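FACT-Spt16 (Cicer arietinum, PDB 5CE6) probably acts as a histone chaperone subunit of the FACT complex, its N-terminal domain being linked to binding of histones H3-H4. Local coordinates at residues N405-F410 with S426-D431. Numbering follows the deposited sequence.
Sequences NVSLGF and SLLLAD. With ACT (acetate ion), chain C.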
# COMPACT_ATOMS: atom_id res chain seq x y z
N ASN A 405 2.68 0.19 -7.37
CA ASN A 405 1.72 -0.84 -7.75
C ASN A 405 0.99 -0.27 -8.95
O ASN A 405 0.13 0.59 -8.79
CB ASN A 405 0.74 -1.09 -6.57
CG ASN A 405 -0.44 -2.00 -6.94
OD1 ASN A 405 -0.36 -2.78 -7.89
ND2 ASN A 405 -1.52 -1.91 -6.17
N VAL A 406 1.43 -0.66 -10.15
CA VAL A 406 0.82 -0.20 -11.38
C VAL A 406 -0.33 -1.15 -11.69
O VAL A 406 -0.12 -2.27 -12.14
CB VAL A 406 1.82 -0.18 -12.55
CG1 VAL A 406 1.14 0.29 -13.84
CG2 VAL A 406 3.00 0.72 -12.21
N SER A 407 -1.54 -0.66 -11.43
CA SER A 407 -2.73 -1.50 -11.43
C SER A 407 -3.76 -0.77 -12.27
O SER A 407 -4.21 0.32 -11.91
CB SER A 407 -3.22 -1.71 -9.98
OG SER A 407 -4.43 -2.47 -9.91
N LEU A 408 -4.08 -1.35 -13.42
CA LEU A 408 -4.90 -0.68 -14.41
C LEU A 408 -5.98 -1.63 -14.90
O LEU A 408 -5.72 -2.83 -15.12
CB LEU A 408 -4.01 -0.24 -15.58
CG LEU A 408 -4.69 0.60 -16.66
CD1 LEU A 408 -5.02 1.98 -16.13
CD2 LEU A 408 -3.81 0.69 -17.91
N GLY A 409 -7.20 -1.13 -15.04
CA GLY A 409 -8.29 -1.99 -15.46
C GLY A 409 -9.30 -1.37 -16.39
O GLY A 409 -9.28 -0.17 -16.68
N PHE A 410 -10.20 -2.22 -16.89
CA PHE A 410 -11.39 -1.76 -17.59
C PHE A 410 -12.57 -2.18 -16.74
O PHE A 410 -12.65 -3.35 -16.35
CB PHE A 410 -11.51 -2.43 -18.96
CG PHE A 410 -10.74 -1.74 -20.05
CD1 PHE A 410 -10.98 -0.41 -20.35
CD2 PHE A 410 -9.78 -2.44 -20.78
CE1 PHE A 410 -10.27 0.22 -21.39
CE2 PHE A 410 -9.07 -1.83 -21.81
CZ PHE A 410 -9.31 -0.49 -22.11
N SER A 426 -15.25 -7.05 -16.36
CA SER A 426 -14.14 -6.15 -16.13
C SER A 426 -12.83 -6.90 -16.36
O SER A 426 -12.83 -8.13 -16.45
CB SER A 426 -14.19 -5.57 -14.71
OG SER A 426 -15.41 -4.84 -14.51
N LEU A 427 -11.74 -6.16 -16.50
CA LEU A 427 -10.40 -6.74 -16.67
C LEU A 427 -9.43 -5.96 -15.80
O LEU A 427 -9.62 -4.76 -15.61
CB LEU A 427 -9.93 -6.63 -18.12
CG LEU A 427 -10.83 -7.22 -19.20
CD1 LEU A 427 -10.35 -6.77 -20.59
CD2 LEU A 427 -10.87 -8.72 -19.13
N LEU A 428 -8.38 -6.62 -15.33
CA LEU A 428 -7.41 -5.99 -14.43
C LEU A 428 -6.01 -6.56 -14.60
O LEU A 428 -5.82 -7.78 -14.67
CB LEU A 428 -7.88 -6.18 -12.98
CG LEU A 428 -6.94 -5.58 -11.92
CD1 LEU A 428 -6.93 -4.07 -12.03
CD2 LEU A 428 -7.43 -6.02 -10.54
N LEU A 429 -5.03 -5.66 -14.67
CA LEU A 429 -3.62 -6.04 -14.67
C LEU A 429 -2.89 -5.22 -13.63
O LEU A 429 -3.04 -4.00 -13.58
CB LEU A 429 -2.99 -5.81 -16.05
CG LEU A 429 -3.33 -6.82 -17.14
CD1 LEU A 429 -2.72 -6.36 -18.46
CD2 LEU A 429 -2.77 -8.18 -16.76
N ALA A 430 -2.09 -5.87 -12.80
CA ALA A 430 -1.26 -5.13 -11.84
C ALA A 430 0.11 -5.75 -11.71
O ALA A 430 0.25 -6.98 -11.71
CB ALA A 430 -1.93 -5.05 -10.47
N ASP A 431 1.11 -4.89 -11.59
CA ASP A 431 2.46 -5.32 -11.25
C ASP A 431 3.11 -4.38 -10.26
O ASP A 431 2.69 -3.23 -10.12
CB ASP A 431 3.33 -5.37 -12.50
CG ASP A 431 3.03 -6.56 -13.38
OD1 ASP A 431 3.54 -7.66 -13.08
OD2 ASP A 431 2.28 -6.40 -14.35
C ACT C . -6.97 0.63 -9.60
O ACT C . -6.00 1.36 -9.94
OXT ACT C . -6.90 -0.59 -9.88
CH3 ACT C . -8.16 1.20 -8.87
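S407 and A430 meet flank to flank, CB to CB at 3.6 Å, as a non-hydrogen-bonded pair of two antiparallel strands. L428, on the same face, closes in from two residues along the strand, where it pairs with G409: with CG anti to its backbone N (chi1 179°), its CD1 leans across the strand gap to lie 3.6 Å from S407 OG and 3.5 Å from L408 O. This methyl also passes G409, whose CA lies close against L427 O (3.1 Å). S407 OG, likewise anti to its backbone N, points toward an acetate, probably from the crystallisation liquor, whose OXT lies 3.1 Å away; that bond is not settled. At the end of this row N405 OD1 approaches A430 CB at 3.8 Å; OD1 itself accepts a hydrogen bond from N312 ND2.

V406, L408 and F410 share the other face with D431, L429 and L427. The ends of L408, F410 and L429 lead away from the partner strand, so apolar contact is slight: the F410 ring meets L427 obliquely, CD2 to CD1 at 4.4 Å. Helices 323-342 and 349-363 cover this face, and the carboxylate of buried D431 is held by the T444 hydroxyl and by salt bridges to R315 (OD1) and K449 (OD2). Backbone bonds join V406 with D431, L408 with L429 and F410 with L427 in both directions, the L408-L429 pair being nearly straight (168° and 171°). The two segments form the central hairpin of a four-stranded antiparallel sheet in the M24 metallopeptidase-like domain, consistent with the pita-bread fold of that family.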